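Local coordinates for argonaute protein (Marinitoga piezophila, PDB 5I4A), which uses short 5'-hydroxyl guide RNAs to bind complementary DNA or RNA targets and cleave them, preferring manganese for DNA cleavage, at residues Ile472-Lys477 / Phe500-Glu505; Glu82-Phe87 / Ile137-Asn142; Leu341-Thr346 / Thr363-Gln368. One frame throughout, in Å; residues are numbered along the deposited sequence.

In the fold
The three contacts are spread over both lobes of the Argonaute and touch nowhere. Contact 2 joins the N-terminal domain to linker L1 in the PAZ lobe; contacts 1 and 3 lie in the PIWI and Mid domains of the other lobe. Centre to centre, contact 1 is 37 Å from contact 2 and 34 Å from contact 3, while contacts 2 and 3, on opposite sides of the chain's centre, are 65 Å apart. At nearest atoms the bound nucleic acid is about 4 Å from contact 2, 13 Å from contact 1 and 19 Å from contact 3. All three lie away from the inferred catalytic residues, though helix 485-507 of contact 1 begins with one of them, E485.

Contact 1 of 3, residues Ile472-Lys477 / Phe500-Glu505; sequences ILYIGK and FEKYIE
The rings of Y474 and Y503 are each approached obliquely: K502 CE comes to 3.8 Å from Y474 CD1, and L473 CD1 lies 3.8 Å from Y503 CD2. With K502 CG anti to its carbonyl carbon (chi1 -63°), that atom sits 3.6 Å from Y474 CB; the bend at chi2 then carries the chain on to bring CE beside the ring. K502 CB passes 3.6 Å from L473 O, so the aliphatic part of the lysine packs on backbone and side chain alike. No hydrogen bond spans the two segments; K502 NZ leans back to E505 OE2 in a long salt bridge of 3.6 Å. Cutting K502 back to an alanine would probably open a gap beside Y474 CB and leave the E505 carboxylate without this distant partner. Y503 OH is tied to E441 O. L473 and Y474 both pair with A465 in a classic beta bulge. Segments 472-477 and 500-505 run nearly antiparallel (157°), their axes 7.4 Å apart at closest. Strand 472-482 is outermost in the mixed sheet of the RNase H-like PIWI domain; L473 and Y503 also meet L444 on strand 443-452, while I472 and I475 pack on helix 621-631.

Contact 2 of 3, residues Glu82-Phe87 / Ile137-Asn142; sequences EDKKLF and IHNISN
K84 reaches from the first turn of helix 84-101 to N139 on strand 127-140, and this one pair carries the contact. From a CB directed at the strand, CG sets off anti to the carbonyl carbon (chi1 -71°) and CD continues nearly straight. The chain then bends twice: chi3, at 138°, is away from a staggered value, and chi4 turns NZ aside again. The tip arrives 2.8 Å from N139 OD1 and 3.9 Å from N139 CG, so it is the carbonyl end of the amide that faces the lysine. The two side chains meet at about a right angle and bury just 69 Å² between the segments, whose nearest CA atoms, those of K84 and N139, stay 9.9 Å apart.

Each end of this pair has a firmer partner nearby. K84 NZ forms a salt bridge with E80 OE2, and N139 ND2 donates to E143 O, a bond that fixes which way the amide is turned and presents OD1 to the ammonium group. Y144, on the adjoining strand 143-156, touches both side chains.

Just before K84, D83 caps the helix: its OD1 accepts from L86 N at 3.0 Å with an N-H...O angle of 160°, the donor standing well above the carboxylate plane. A weak backbone bond of 3.4 Å from F87 N to D83 O begins the helical pattern.

The contact is thus a small polar bridge on the surface between the N-terminal domain and linker L1. A lysine in the first turn of a helix sits where the helix dipole is likely to disfavour positive charge; the salt bridge to E80 and the nearby N139 OD1 would probably ease that cost.

Contact 3 of 3, residues Leu341-Thr346 / Thr363-Gln368; sequences LRDSKT and TEFINQ
D343 lies over one face of the F365 ring while L341 meets its edge, and the packing is close. D343 CA is 3.4 Å from F365 CD1, above the plane and displaced toward the rim. D343 CB stands 3.8 Å from the ring centroid, 21° off the normal, in a CH-pi contact. L341 CB approaches F365 CZ at 3.8 Å in the plane of the ring, and R342 O comes to 3.4 Å from F365 CE1. With its CG anti to the backbone N (chi1 170°), F365 extends its ring from helix 364-367 against this run of backbone.

Beyond the ring the loop is held by its own bonds and turns to solvent. D343 OD1 accepts from K345 N at 2.8 Å, an Asx turn, and D343 OD2 takes both T346 N and T346 OG1, each at 3.0 Å and from the same face of the carboxylate. They fix the carboxylate's rotation and brace the turn that sets D343 CA and CB over the ring; R342 directs its CB away from the helix, and S344, K345 and T346 are exposed.

T363 caps the short helix, its OG1 accepting from I366 N. The ring of F365 also meets that of F351 on strand 350-352. The 341-346 loop joins that strand to strand 337-340, both alongside 295-302 in the parallel Mid sheet, and L341 pairs through its backbone with A298.

Contact 1 of 3, residues Ile472-Lys477 / Phe500-Glu505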
loop_
_atom_site.group_PDB
_atom_site.type_symbol
_atom_site.label_atom_id
_atom_site.label_comp_id
_atom_site.label_asym_id
_atom_site.label_seq_id
_atom_site.Cartn_x
_atom_site.Cartn_y
_atom_site.Cartn_z
ATOM N N ILE A 472 -19.952 6.421 1.577
ATOM C CA ILE A 472 -18.910 7.390 1.893
ATOM C C ILE A 472 -19.573 8.656 2.417
ATOM O O ILE A 472 -20.347 9.305 1.706
ATOM C CB ILE A 472 -18.035 7.681 0.669
ATOM C CG1 ILE A 472 -17.389 6.387 0.179
ATOM C CG2 ILE A 472 -16.972 8.712 1.009
ATOM C CD1 ILE A 472 -16.554 6.564 -1.053
ATOM N N LEU A 473 -19.274 9.005 3.669
ATOM C CA LEU A 473 -19.877 10.176 4.290
ATOM C C LEU A 473 -19.153 11.459 3.920
ATOM O O LEU A 473 -19.793 12.509 3.788
ATOM C CB LEU A 473 -19.888 10.011 5.810
ATOM C CG LEU A 473 -20.820 8.917 6.314
ATOM C CD1 LEU A 473 -20.680 8.728 7.809
ATOM C CD2 LEU A 473 -22.232 9.296 5.955
ATOM N N TYR A 474 -17.837 11.396 3.744
ATOM C CA TYR A 474 -17.045 12.597 3.534
ATOM C C TYR A 474 -15.640 12.198 3.111
ATOM O O TYR A 474 -15.113 11.174 3.555
ATOM C CB TYR A 474 -16.991 13.457 4.805
ATOM C CG TYR A 474 -16.066 14.648 4.709
ATOM C CD1 TYR A 474 -16.487 15.835 4.123
ATOM C CD2 TYR A 474 -14.770 14.584 5.203
ATOM C CE1 TYR A 474 -15.641 16.923 4.029
ATOM C CE2 TYR A 474 -13.918 15.666 5.114
ATOM C CZ TYR A 474 -14.359 16.832 4.527
ATOM O OH TYR A 474 -13.512 17.910 4.436
ATOM N N ILE A 475 -15.049 13.021 2.250
ATOM C CA ILE A 475 -13.646 12.916 1.868
ATOM C C ILE A 475 -13.046 14.313 1.916
ATOM O O ILE A 475 -13.609 15.254 1.346
ATOM C CB ILE A 475 -13.469 12.304 0.465
ATOM C CG1 ILE A 475 -14.088 10.909 0.397
ATOM C CG2 ILE A 475 -11.994 12.246 0.089
ATOM C CD1 ILE A 475 -14.004 10.275 -0.976
ATOM N N GLY A 476 -11.919 14.448 2.592
ATOM C CA GLY A 476 -11.199 15.711 2.632
ATOM C C GLY A 476 -9.759 15.513 2.217
ATOM O O GLY A 476 -9.134 14.514 2.566
ATOM N N LYS A 477 -9.239 16.479 1.459
ATOM C CA LYS A 477 -7.887 16.401 0.923
ATOM C C LYS A 477 -7.254 17.782 0.939
ATOM O O LYS A 477 -7.909 18.777 0.617
ATOM C CB LYS A 477 -7.882 15.837 -0.507
ATOM C CG LYS A 477 -6.495 15.703 -1.118
ATOM C CD LYS A 477 -6.549 15.143 -2.532
ATOM C CE LYS A 477 -5.150 14.898 -3.081
ATOM N NZ LYS A 477 -5.173 14.300 -4.447
ATOM N N PHE A 500 -17.275 14.371 11.082
ATOM C CA PHE A 500 -18.204 14.221 12.196
ATOM C C PHE A 500 -19.558 14.837 11.864
ATOM O O PHE A 500 -20.608 14.213 12.061
ATOM C CB PHE A 500 -17.609 14.872 13.446
ATOM C CG PHE A 500 -18.030 14.229 14.736
ATOM C CD1 PHE A 500 -19.284 14.466 15.270
ATOM C CD2 PHE A 500 -17.156 13.406 15.428
ATOM C CE1 PHE A 500 -19.668 13.882 16.462
ATOM C CE2 PHE A 500 -17.534 12.818 16.621
ATOM C CZ PHE A 500 -18.791 13.057 17.138
ATOM N N GLU A 501 -19.548 16.067 11.343
ATOM C CA GLU A 501 -20.798 16.752 11.037
ATOM C C GLU A 501 -21.575 16.022 9.948
ATOM O O GLU A 501 -22.810 15.966 9.991
ATOM C CB GLU A 501 -20.515 18.196 10.625
ATOM C CG GLU A 501 -21.553 19.190 11.117
ATOM C CD GLU A 501 -21.650 19.215 12.630
ATOM O OE1 GLU A 501 -20.592 19.239 13.294
ATOM O OE2 GLU A 501 -22.782 19.194 13.154
ATOM N N LYS A 502 -20.866 15.452 8.967
ATOM C CA LYS A 502 -21.521 14.684 7.910
ATOM C C LYS A 502 -22.315 13.517 8.480
ATOM O O LYS A 502 -23.449 13.261 8.053
ATOM C CB LYS A 502 -20.480 14.182 6.911
ATOM C CG LYS A 502 -19.745 15.287 6.172
ATOM C CD LYS A 502 -20.675 16.015 5.226
ATOM C CE LYS A 502 -20.000 17.211 4.580
ATOM N NZ LYS A 502 -20.963 17.970 3.742
ATOM N N TYR A 503 -21.731 12.786 9.433
ATOM C CA TYR A 503 -22.455 11.704 10.093
ATOM C C TYR A 503 -23.727 12.228 10.748
ATOM O O TYR A 503 -24.826 11.723 10.495
ATOM C CB TYR A 503 -21.554 11.021 11.128
ATOM C CG TYR A 503 -22.183 9.820 11.809
ATOM C CD1 TYR A 503 -23.105 9.979 12.840
ATOM C CD2 TYR A 503 -21.845 8.526 11.431
ATOM C CE1 TYR A 503 -23.679 8.888 13.463
ATOM C CE2 TYR A 503 -22.413 7.426 12.055
ATOM C CZ TYR A 503 -23.329 7.616 13.070
ATOM O OH TYR A 503 -23.901 6.531 13.695
ATOM N N ILE A 504 -23.587 13.238 11.610
ATOM C CA ILE A 504 -24.751 13.888 12.206
ATOM C C ILE A 504 -25.710 14.343 11.114
ATOM O O ILE A 504 -26.925 14.137 11.200
ATOM C CB ILE A 504 -24.311 15.070 13.088
ATOM C CG1 ILE A 504 -23.261 14.625 14.106
ATOM C CG2 ILE A 504 -25.515 15.700 13.777
ATOM C CD1 ILE A 504 -22.485 15.774 14.707
ATOM N N GLU A 505 -25.163 14.962 10.065
ATOM C CA GLU A 505 -25.976 15.404 8.939
ATOM C C GLU A 505 -26.756 14.246 8.329
ATOM O O GLU A 505 -27.904 14.418 7.904
ATOM C CB GLU A 505 -25.077 16.073 7.901
ATOM C CG GLU A 505 -25.768 16.525 6.648
ATOM C CD GLU A 505 -24.878 17.420 5.820
ATOM O OE1 GLU A 505 -24.763 18.615 6.160
ATOM O OE2 GLU A 505 -24.276 16.928 4.842
#

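Contact 2 of 3, residues Glu82-Phe87 / Ile137-Asn142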
loop_
_atom_site.group_PDB
_atom_site.type_symbol
_atom_site.label_atom_id
_atom_site.label_comp_id
_atom_site.label_asym_id
_atom_site.label_seq_id
_atom_site.Cartn_x
_atom_site.Cartn_y
_atom_site.Cartn_z
ATOM N N GLU A 82 14.303 3.869 29.446
ATOM C CA GLU A 82 14.436 5.316 29.378
ATOM C C GLU A 82 14.332 5.846 27.950
ATOM O O GLU A 82 14.118 7.050 27.767
ATOM C CB GLU A 82 15.769 5.744 29.986
ATOM C CG GLU A 82 16.280 4.796 31.064
ATOM C CD GLU A 82 17.613 5.233 31.648
ATOM O OE1 GLU A 82 17.678 6.336 32.229
ATOM O OE2 GLU A 82 18.598 4.474 31.520
ATOM N N ASP A 83 14.476 4.981 26.941
ATOM C CA ASP A 83 14.507 5.446 25.558
ATOM C C ASP A 83 14.315 4.213 24.663
ATOM O O ASP A 83 15.283 3.549 24.289
ATOM C CB ASP A 83 15.800 6.171 25.242
ATOM C CG ASP A 83 15.746 6.931 23.927
ATOM O OD1 ASP A 83 14.909 6.594 23.070
ATOM O OD2 ASP A 83 16.558 7.860 23.749
ATOM N N LYS A 84 13.054 3.939 24.311
ATOM C CA LYS A 84 12.753 2.789 23.461
ATOM C C LYS A 84 13.280 2.990 22.046
ATOM O O LYS A 84 13.819 2.057 21.444
ATOM C CB LYS A 84 11.246 2.546 23.444
ATOM C CG LYS A 84 10.685 1.995 24.741
ATOM C CD LYS A 84 9.166 2.003 24.724
ATOM C CE LYS A 84 8.593 0.727 25.318
ATOM N NZ LYS A 84 8.676 -0.410 24.359
ATOM N N LYS A 85 13.129 4.198 21.497
ATOM C CA LYS A 85 13.520 4.426 20.111
ATOM C C LYS A 85 15.026 4.293 19.931
ATOM O O LYS A 85 15.491 3.782 18.906
ATOM C CB LYS A 85 13.034 5.797 19.649
ATOM C CG LYS A 85 11.523 5.943 19.702
ATOM C CD LYS A 85 11.019 7.051 18.795
ATOM C CE LYS A 85 9.630 6.716 18.272
ATOM N NZ LYS A 85 8.712 6.286 19.367
ATOM N N LEU A 86 15.806 4.741 20.919
ATOM C CA LEU A 86 17.256 4.601 20.833
ATOM C C LEU A 86 17.664 3.136 20.791
ATOM O O LEU A 86 18.560 2.753 20.029
ATOM C CB LEU A 86 17.925 5.309 22.009
ATOM C CG LEU A 86 19.451 5.234 22.105
ATOM C CD1 LEU A 86 20.093 5.717 20.816
ATOM C CD2 LEU A 86 19.950 6.047 23.289
ATOM N N PHE A 87 17.016 2.297 21.605
ATOM C CA PHE A 87 17.320 0.871 21.580
ATOM C C PHE A 87 17.005 0.265 20.219
ATOM O O PHE A 87 17.799 -0.516 19.681
ATOM C CB PHE A 87 16.543 0.150 22.685
ATOM C CG PHE A 87 16.763 -1.337 22.712
ATOM C CD1 PHE A 87 17.843 -1.875 23.389
ATOM C CD2 PHE A 87 15.894 -2.197 22.059
ATOM C CE1 PHE A 87 18.052 -3.241 23.413
ATOM C CE2 PHE A 87 16.097 -3.563 22.081
ATOM C CZ PHE A 87 17.178 -4.084 22.756
ATOM N N ILE A 137 12.038 -5.129 13.102
ATOM C CA ILE A 137 12.049 -5.273 14.554
ATOM C C ILE A 137 10.643 -5.020 15.077
ATOM O O ILE A 137 10.004 -4.029 14.703
ATOM C CB ILE A 137 13.060 -4.313 15.205
ATOM C CG1 ILE A 137 14.486 -4.671 14.781
ATOM C CG2 ILE A 137 12.926 -4.331 16.720
ATOM C CD1 ILE A 137 15.535 -3.722 15.318
ATOM N N HIS A 138 10.168 -5.906 15.949
ATOM C CA HIS A 138 8.811 -5.843 16.466
ATOM C C HIS A 138 8.829 -5.923 17.984
ATOM O O HIS A 138 9.591 -6.701 18.565
ATOM C CB HIS A 138 7.957 -6.971 15.885
ATOM C CG HIS A 138 8.061 -7.091 14.399
ATOM N ND1 HIS A 138 7.283 -6.349 13.536
ATOM C CD2 HIS A 138 8.867 -7.851 13.619
ATOM C CE1 HIS A 138 7.598 -6.654 12.290
ATOM N NE2 HIS A 138 8.557 -7.561 12.313
ATOM N N ASN A 139 7.992 -5.111 18.617
ATOM C CA ASN A 139 7.849 -5.079 20.070
ATOM C C ASN A 139 6.496 -5.700 20.410
ATOM O O ASN A 139 5.463 -5.025 20.372
ATOM C CB ASN A 139 7.972 -3.650 20.593
ATOM C CG ASN A 139 8.225 -3.592 22.088
ATOM O OD1 ASN A 139 7.900 -2.604 22.746
ATOM N ND2 ASN A 139 8.807 -4.654 22.632
ATOM N N ILE A 140 6.504 -6.994 20.727
ATOM C CA ILE A 140 5.293 -7.753 21.015
ATOM C C ILE A 140 5.352 -8.232 22.459
ATOM O O ILE A 140 6.326 -8.877 22.863
ATOM C CB ILE A 140 5.132 -8.954 20.067
ATOM C CG1 ILE A 140 5.351 -8.543 18.609
ATOM C CG2 ILE A 140 3.757 -9.593 20.242
ATOM C CD1 ILE A 140 5.291 -9.713 17.642
ATOM N N SER A 141 4.302 -7.928 23.227
ATOM C CA SER A 141 4.148 -8.436 24.594
ATOM C C SER A 141 5.369 -8.132 25.460
ATOM O O SER A 141 5.884 -9.006 26.161
ATOM C CB SER A 141 3.853 -9.939 24.594
ATOM O OG SER A 141 2.472 -10.197 24.415
ATOM N N ASN A 142 5.841 -6.887 25.405
ATOM C CA ASN A 142 6.976 -6.375 26.173
ATOM C C ASN A 142 8.306 -7.009 25.785
ATOM O O ASN A 142 9.319 -6.728 26.438
ATOM C CB ASN A 142 6.784 -6.543 27.688
ATOM C CG ASN A 142 6.371 -5.259 28.371
ATOM O OD1 ASN A 142 6.222 -4.219 27.728
ATOM N ND2 ASN A 142 6.178 -5.324 29.683
#

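Contact 3 of 3, residues Leu341-Thr346 / Thr363-Gln368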
loop_
_atom_site.group_PDB
_atom_site.type_symbol
_atom_site.label_atom_id
_atom_site.label_comp_id
_atom_site.label_asym_id
_atom_site.label_seq_id
_atom_site.Cartn_x
_atom_site.Cartn_y
_atom_site.Cartn_z
ATOM N N LEU A 341 -30.173 7.671 -23.088
ATOM C CA LEU A 341 -30.749 8.965 -23.418
ATOM C C LEU A 341 -30.278 9.417 -24.791
ATOM O O LEU A 341 -29.106 9.267 -25.142
ATOM C CB LEU A 341 -30.351 10.004 -22.371
ATOM C CG LEU A 341 -30.445 9.607 -20.897
ATOM C CD1 LEU A 341 -29.976 10.757 -20.025
ATOM C CD2 LEU A 341 -31.862 9.199 -20.533
ATOM N N ARG A 342 -31.192 9.984 -25.571
ATOM C CA ARG A 342 -30.854 10.470 -26.899
ATOM C C ARG A 342 -31.189 11.949 -27.021
ATOM O O ARG A 342 -32.228 12.409 -26.534
ATOM C CB ARG A 342 -31.569 9.662 -27.989
ATOM C CG ARG A 342 -32.953 9.179 -27.616
ATOM C CD ARG A 342 -33.377 8.013 -28.498
ATOM N NE ARG A 342 -33.375 8.362 -29.916
ATOM C CZ ARG A 342 -34.297 9.124 -30.496
ATOM N NH1 ARG A 342 -35.291 9.626 -29.774
ATOM N NH2 ARG A 342 -34.224 9.390 -31.793
ATOM N N ASP A 343 -30.282 12.682 -27.656
ATOM C CA ASP A 343 -30.479 14.098 -27.936
ATOM C C ASP A 343 -31.543 14.256 -29.013
ATOM O O ASP A 343 -31.395 13.726 -30.117
ATOM C CB ASP A 343 -29.149 14.716 -28.371
ATOM C CG ASP A 343 -29.307 16.068 -29.042
ATOM O OD1 ASP A 343 -30.267 16.803 -28.726
ATOM O OD2 ASP A 343 -28.447 16.403 -29.884
ATOM N N SER A 344 -32.615 14.986 -28.693
ATOM C CA SER A 344 -33.692 15.180 -29.660
ATOM C C SER A 344 -33.184 15.834 -30.939
ATOM O O SER A 344 -33.722 15.578 -32.022
ATOM C CB SER A 344 -34.810 16.018 -29.036
ATOM O OG SER A 344 -36.007 15.918 -29.790
ATOM N N LYS A 345 -32.144 16.661 -30.836
ATOM C CA LYS A 345 -31.542 17.295 -32.003
ATOM C C LYS A 345 -30.911 16.251 -32.918
ATOM O O LYS A 345 -31.359 16.060 -34.052
ATOM C CB LYS A 345 -30.502 18.330 -31.562
ATOM C CG LYS A 345 -29.989 19.227 -32.674
ATOM C CD LYS A 345 -29.329 20.484 -32.117
ATOM C CE LYS A 345 -27.859 20.265 -31.801
ATOM N NZ LYS A 345 -27.027 21.361 -32.374
ATOM N N THR A 346 -29.879 15.561 -32.430
ATOM C CA THR A 346 -29.170 14.573 -33.235
ATOM C C THR A 346 -29.864 13.215 -33.273
ATOM O O THR A 346 -29.435 12.345 -34.039
ATOM C CB THR A 346 -27.740 14.395 -32.713
ATOM O OG1 THR A 346 -27.777 13.922 -31.361
ATOM C CG2 THR A 346 -26.984 15.715 -32.763
ATOM N N THR A 363 -23.144 21.028 -24.868
ATOM C CA THR A 363 -24.338 21.207 -25.679
ATOM C C THR A 363 -25.531 21.393 -24.756
ATOM O O THR A 363 -25.450 21.159 -23.548
ATOM C CB THR A 363 -24.583 20.015 -26.614
ATOM O OG1 THR A 363 -25.038 18.893 -25.849
ATOM C CG2 THR A 363 -23.309 19.633 -27.344
ATOM N N GLU A 364 -26.652 21.822 -25.338
ATOM C CA GLU A 364 -27.881 21.930 -24.560
ATOM C C GLU A 364 -28.254 20.587 -23.953
ATOM O O GLU A 364 -28.532 20.493 -22.753
ATOM C CB GLU A 364 -29.017 22.459 -25.435
ATOM C CG GLU A 364 -30.350 22.566 -24.705
ATOM C CD GLU A 364 -31.471 23.049 -25.604
ATOM O OE1 GLU A 364 -32.647 22.743 -25.311
ATOM O OE2 GLU A 364 -31.177 23.730 -26.608
ATOM N N PHE A 365 -28.241 19.530 -24.769
ATOM C CA PHE A 365 -28.628 18.205 -24.292
ATOM C C PHE A 365 -27.728 17.736 -23.156
ATOM O O PHE A 365 -28.209 17.263 -22.120
ATOM C CB PHE A 365 -28.590 17.200 -25.441
ATOM C CG PHE A 365 -28.741 15.775 -24.996
ATOM C CD1 PHE A 365 -29.994 15.251 -24.735
ATOM C CD2 PHE A 365 -27.631 14.964 -24.823
ATOM C CE1 PHE A 365 -30.142 13.941 -24.319
ATOM C CE2 PHE A 365 -27.774 13.654 -24.400
ATOM C CZ PHE A 365 -29.030 13.143 -24.152
ATOM N N ILE A 366 -26.412 17.838 -23.345
ATOM C CA ILE A 366 -25.479 17.402 -22.309
ATOM C C ILE A 366 -25.641 18.250 -21.056
ATOM O O ILE A 366 -25.652 17.730 -19.932
ATOM C CB ILE A 366 -24.035 17.449 -22.845
ATOM C CG1 ILE A 366 -23.855 16.429 -23.971
ATOM C CG2 ILE A 366 -23.036 17.213 -21.721
ATOM C CD1 ILE A 366 -22.563 16.595 -24.745
ATOM N N ASN A 367 -25.788 19.565 -21.226
ATOM C CA ASN A 367 -25.874 20.455 -20.072
ATOM C C ASN A 367 -27.151 20.218 -19.274
ATOM O O ASN A 367 -27.144 20.324 -18.041
ATOM C CB ASN A 367 -25.780 21.910 -20.529
ATOM C CG ASN A 367 -25.933 22.891 -19.386
ATOM O OD1 ASN A 367 -24.960 23.236 -18.715
ATOM N ND2 ASN A 367 -27.159 23.349 -19.161
ATOM N N GLN A 368 -28.256 19.895 -19.948
ATOM C CA GLN A 368 -29.520 19.680 -19.250
ATOM C C GLN A 368 -29.618 18.306 -18.605
ATOM O O GLN A 368 -30.617 18.034 -17.929
ATOM C CB GLN A 368 -30.710 19.890 -20.198
ATOM C CG GLN A 368 -30.747 18.997 -21.439
ATOM C CD GLN A 368 -31.288 17.604 -21.180
ATOM O OE1 GLN A 368 -32.464 17.430 -20.862
ATOM N NE2 GLN A 368 -30.429 16.600 -21.324
#